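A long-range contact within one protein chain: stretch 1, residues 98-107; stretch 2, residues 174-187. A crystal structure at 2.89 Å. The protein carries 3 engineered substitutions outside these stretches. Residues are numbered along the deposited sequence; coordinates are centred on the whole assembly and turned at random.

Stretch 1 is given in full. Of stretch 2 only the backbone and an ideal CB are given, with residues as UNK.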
# COMPACT_ATOMS: atom_id res chain seq x y z
N GLN A 98 30.75 -24.17 20.12
CA GLN A 98 30.72 -24.57 18.72
C GLN A 98 29.61 -25.58 18.46
O GLN A 98 28.93 -25.50 17.43
CB GLN A 98 32.07 -25.14 18.30
CG GLN A 98 33.16 -24.08 18.19
CD GLN A 98 34.44 -24.63 17.61
OE1 GLN A 98 34.47 -25.72 17.04
NE2 GLN A 98 35.53 -23.87 17.76
N LEU A 99 29.41 -26.53 19.38
CA LEU A 99 28.31 -27.48 19.23
C LEU A 99 26.97 -26.77 19.21
O LEU A 99 26.13 -27.02 18.33
CB LEU A 99 28.35 -28.50 20.37
CG LEU A 99 28.12 -29.98 20.02
CD1 LEU A 99 27.48 -30.71 21.19
CD2 LEU A 99 27.31 -30.15 18.75
N ALA A 100 26.74 -25.87 20.17
CA ALA A 100 25.47 -25.16 20.23
C ALA A 100 25.23 -24.37 18.96
O ALA A 100 24.11 -24.36 18.43
CB ALA A 100 25.45 -24.23 21.44
N ARG A 101 26.26 -23.71 18.45
CA ARG A 101 26.10 -22.95 17.22
C ARG A 101 25.81 -23.86 16.04
O ARG A 101 24.98 -23.53 15.18
CB ARG A 101 27.34 -22.10 16.96
CG ARG A 101 27.30 -21.37 15.64
CD ARG A 101 26.35 -20.20 15.67
NE ARG A 101 26.17 -19.64 14.34
CZ ARG A 101 25.44 -18.58 14.06
NH1 ARG A 101 24.80 -17.94 15.03
NH2 ARG A 101 25.34 -18.15 12.80
N GLN A 102 26.47 -25.02 15.98
CA GLN A 102 26.14 -26.00 14.94
C GLN A 102 24.67 -26.38 15.01
O GLN A 102 23.97 -26.39 13.99
CB GLN A 102 27.00 -27.26 15.09
CG GLN A 102 28.43 -27.12 14.69
CD GLN A 102 29.17 -28.43 14.83
OE1 GLN A 102 28.79 -29.44 14.23
NE2 GLN A 102 30.22 -28.43 15.64
N LEU A 103 24.20 -26.72 16.21
CA LEU A 103 22.79 -27.03 16.40
C LEU A 103 21.91 -25.89 15.92
O LEU A 103 20.91 -26.12 15.22
CB LEU A 103 22.52 -27.32 17.87
CG LEU A 103 21.08 -27.70 18.23
CD1 LEU A 103 20.70 -29.01 17.58
CD2 LEU A 103 20.92 -27.78 19.72
N TYR A 104 22.27 -24.65 16.27
CA TYR A 104 21.44 -23.52 15.89
C TYR A 104 21.31 -23.40 14.38
O TYR A 104 20.23 -23.11 13.86
CB TYR A 104 22.00 -22.23 16.47
CG TYR A 104 21.21 -21.02 16.04
CD1 TYR A 104 19.96 -20.77 16.57
CD2 TYR A 104 21.71 -20.14 15.09
CE1 TYR A 104 19.22 -19.67 16.18
CE2 TYR A 104 20.98 -19.04 14.69
CZ TYR A 104 19.74 -18.81 15.24
OH TYR A 104 19.00 -17.72 14.85
N GLU A 105 22.41 -23.63 13.65
CA GLU A 105 22.36 -23.54 12.20
C GLU A 105 21.57 -24.69 11.58
O GLU A 105 21.17 -24.59 10.42
CB GLU A 105 23.78 -23.47 11.64
CG GLU A 105 24.56 -22.27 12.14
CD GLU A 105 26.01 -22.27 11.70
OE1 GLU A 105 26.42 -23.22 11.00
OE2 GLU A 105 26.75 -21.32 12.05
N LEU A 106 21.35 -25.78 12.33
CA LEU A 106 20.45 -26.83 11.86
C LEU A 106 19.00 -26.49 12.14
O LEU A 106 18.11 -26.84 11.35
CB LEU A 106 20.80 -28.17 12.51
CG LEU A 106 22.16 -28.80 12.22
CD1 LEU A 106 22.30 -30.11 12.97
CD2 LEU A 106 22.33 -29.03 10.74
N LEU A 107 18.74 -25.80 13.26
CA LEU A 107 17.38 -25.43 13.61
C LEU A 107 16.88 -24.22 12.82
O LEU A 107 15.69 -24.12 12.54
CB LEU A 107 17.29 -25.14 15.12
CG LEU A 107 17.61 -26.32 16.04
CD1 LEU A 107 17.79 -25.87 17.48
CD2 LEU A 107 16.51 -27.36 15.96
N UNK A 174 24.23 -34.59 6.06
CA UNK A 174 23.31 -34.39 7.18
C UNK A 174 24.10 -34.57 8.47
O UNK A 174 24.40 -35.70 8.87
CB UNK A 174 22.13 -35.36 7.12
N UNK A 175 24.43 -33.46 9.12
CA UNK A 175 25.18 -33.46 10.36
C UNK A 175 24.29 -33.59 11.59
O UNK A 175 24.78 -33.44 12.72
CB UNK A 175 26.01 -32.18 10.46
N UNK A 176 22.99 -33.84 11.41
CA UNK A 176 22.10 -33.98 12.55
C UNK A 176 22.56 -35.10 13.48
O UNK A 176 22.67 -34.91 14.70
CB UNK A 176 20.67 -34.24 12.07
N UNK A 177 22.83 -36.28 12.92
CA UNK A 177 23.18 -37.43 13.75
C UNK A 177 24.46 -37.19 14.52
O UNK A 177 24.59 -37.63 15.67
CB UNK A 177 23.32 -38.69 12.89
N UNK A 178 25.42 -36.49 13.91
CA UNK A 178 26.68 -36.25 14.61
C UNK A 178 26.51 -35.21 15.71
O UNK A 178 27.03 -35.38 16.82
CB UNK A 178 27.76 -35.80 13.62
N UNK A 179 25.78 -34.13 15.43
CA UNK A 179 25.52 -33.13 16.47
C UNK A 179 24.77 -33.76 17.63
O UNK A 179 25.11 -33.52 18.80
CB UNK A 179 24.73 -31.95 15.90
N UNK A 180 23.76 -34.57 17.34
CA UNK A 180 23.01 -35.23 18.40
C UNK A 180 23.92 -36.12 19.23
O UNK A 180 23.90 -36.08 20.47
CB UNK A 180 21.86 -36.05 17.81
N UNK A 181 24.74 -36.94 18.57
CA UNK A 181 25.64 -37.82 19.31
C UNK A 181 26.67 -37.02 20.09
O UNK A 181 27.05 -37.40 21.20
CB UNK A 181 26.34 -38.79 18.36
N UNK A 182 27.13 -35.89 19.54
CA UNK A 182 28.03 -35.02 20.28
C UNK A 182 27.35 -34.48 21.53
O UNK A 182 27.91 -34.54 22.63
CB UNK A 182 28.51 -33.87 19.40
N UNK A 183 26.14 -33.94 21.37
CA UNK A 183 25.36 -33.50 22.53
C UNK A 183 25.25 -34.61 23.57
O UNK A 183 25.42 -34.37 24.77
CB UNK A 183 23.96 -33.05 22.10
N UNK A 184 24.98 -35.83 23.12
CA UNK A 184 24.84 -36.94 24.06
C UNK A 184 26.12 -37.18 24.84
O UNK A 184 26.09 -37.36 26.06
CB UNK A 184 24.44 -38.22 23.32
N UNK A 185 27.27 -37.18 24.15
CA UNK A 185 28.54 -37.44 24.82
C UNK A 185 28.89 -36.36 25.83
O UNK A 185 29.67 -36.61 26.75
CB UNK A 185 29.66 -37.56 23.79
N UNK A 186 28.34 -35.16 25.67
CA UNK A 186 28.58 -34.06 26.58
C UNK A 186 27.51 -33.97 27.67
O UNK A 186 27.39 -32.92 28.32
CB UNK A 186 28.64 -32.75 25.80
N UNK A 187 26.72 -35.02 27.86
CA UNK A 187 25.70 -35.00 28.89
C UNK A 187 24.53 -34.09 28.62
O UNK A 187 23.78 -33.79 29.55
CB UNK A 187 26.34 -34.60 30.22

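Stretch 1 is helical throughout. It offers Leu 99, Gln 102, Leu 103 and Leu 106 to a second helix, 176-185, whose axis runs at 143° to it, 10.2 Å away at closest approach.

Position 174 lies before this helix, and its ideal CB has nothing of stretch 1 within 5.5 Å. Many residues would fit; it is Asp 174.

Position 175 is the N-cap. Its CB points toward stretch 1, 4.9 Å from Leu 106 CD2. A small capping residue or a long flexible one would suit. The residue is Arg 175, whose side chain starts toward stretch 1 and then leads away.

At 176 the CB points sideways, 4.5 Å from Leu 106 CD1. A small or medium side chain would suit. Thr 176 is found; its CA lies 3.9 Å from Leu 106 CD1, and its OG1 4.2 Å from the same methyl.

Positions 177 and 178 have no neighbour in stretch 1 near the ideal CB, so the choice is wide. They are Ala 177 and Asp 178.

Position 179 is central. Its CA is 6.7 Å from the CA of Leu 103, and its CB points toward stretch 1, 4.2 Å from both Leu 99 CD2 and Leu 106 CD1. The space is mostly apolar, with Gln 102 OE1 5.1 Å from the ideal CB, so a short branched residue such as Val or Ile would suit, and Ala would be possible. Val 179 sits as a knob among Leu 99, Gln 102, Leu 103 and Leu 106. Its CG1 is 3.7 Å from Leu 99 CD2, and its CG2 is 4.0 Å from Leu 106 CD1. CG2 also lies 3.6 Å from Gln 102 OE1, a contact without a hydrogen bond.

Positions 180 and 181 do not face stretch 1, so it sets no limit there and polar or apolar residues would both do. They hold Leu 180 and Arg 181.

At 182 the CB points toward stretch 1 and lies 3.8 Å from Leu 99 CD1, already in contact. A small residue such as Ala or Ser fits easily; a longer one would have to turn aside from that methyl. Ala 182 brings its CB against that methyl.

At 183 the CB points sideways, 4.3 Å from Leu 99 CD1. A longer apolar chain could turn in along Leu 99 and Leu 103. Leu 183 does so: CD2 is 3.6 Å from Leu 99 CD1, and CD1 is 4.2 Å from Leu 103 CD2.

Positions 184 and 185 have no such neighbour, so small or polar residues would both do; they are Ala 184 and Asp 185.

At 186 the CB points toward stretch 1, 5.2 Å from Leu 99 CD1, leaving room for a large apolar group. Phe 186 meets that methyl with its ring edge, CD2 3.8 Å from Leu 99 CD1.

Position 187 has phi 69°, which favours glycine; it is Gly 187.

Stretch 2 174-187: DRTADVLRALADFG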
# COMPACT_ATOMS: atom_id res chain seq x y z
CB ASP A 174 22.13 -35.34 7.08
CG ASP A 174 21.04 -35.02 8.09
OD1 ASP A 174 20.88 -35.79 9.06
OD2 ASP A 174 20.35 -33.99 7.92
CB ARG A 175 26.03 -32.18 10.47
CG ARG A 175 27.06 -32.00 9.37
CD ARG A 175 28.08 -33.13 9.37
NE ARG A 175 27.67 -34.24 8.52
CZ ARG A 175 27.92 -35.52 8.78
NH1 ARG A 175 28.58 -35.85 9.88
NH2 ARG A 175 27.50 -36.47 7.95
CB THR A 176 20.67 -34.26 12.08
OG1 THR A 176 20.26 -33.25 11.15
CG2 THR A 176 19.73 -34.27 13.26
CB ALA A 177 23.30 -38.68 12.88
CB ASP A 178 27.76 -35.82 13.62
CG ASP A 178 28.19 -36.95 12.70
OD1 ASP A 178 27.57 -37.11 11.63
OD2 ASP A 178 29.14 -37.68 13.05
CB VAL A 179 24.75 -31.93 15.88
CG1 VAL A 179 24.19 -31.08 17.01
CG2 VAL A 179 25.66 -31.10 14.99
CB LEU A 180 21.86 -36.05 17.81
CG LEU A 180 20.70 -35.23 17.26
CD1 LEU A 180 19.64 -36.15 16.70
CD2 LEU A 180 20.14 -34.33 18.35
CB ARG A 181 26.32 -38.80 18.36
CG ARG A 181 25.43 -39.96 17.95
CD ARG A 181 26.22 -41.03 17.23
NE ARG A 181 25.95 -41.06 15.79
CZ ARG A 181 25.13 -41.92 15.20
NH1 ARG A 181 24.95 -41.87 13.89
NH2 ARG A 181 24.49 -42.83 15.93
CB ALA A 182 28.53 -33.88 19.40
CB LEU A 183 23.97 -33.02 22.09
CG LEU A 183 23.90 -31.66 21.40
CD1 LEU A 183 22.58 -31.47 20.67
CD2 LEU A 183 24.09 -30.55 22.40
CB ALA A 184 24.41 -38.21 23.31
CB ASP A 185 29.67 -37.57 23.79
CG ASP A 185 29.40 -38.65 22.77
OD1 ASP A 185 28.70 -39.63 23.11
OD2 ASP A 185 29.89 -38.53 21.62
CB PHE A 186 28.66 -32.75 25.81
CG PHE A 186 29.92 -32.59 25.02
CD1 PHE A 186 31.12 -33.09 25.50
CD2 PHE A 186 29.91 -31.93 23.80
CE1 PHE A 186 32.30 -32.93 24.77
CE2 PHE A 186 31.08 -31.77 23.07
CZ PHE A 186 32.27 -32.27 23.56
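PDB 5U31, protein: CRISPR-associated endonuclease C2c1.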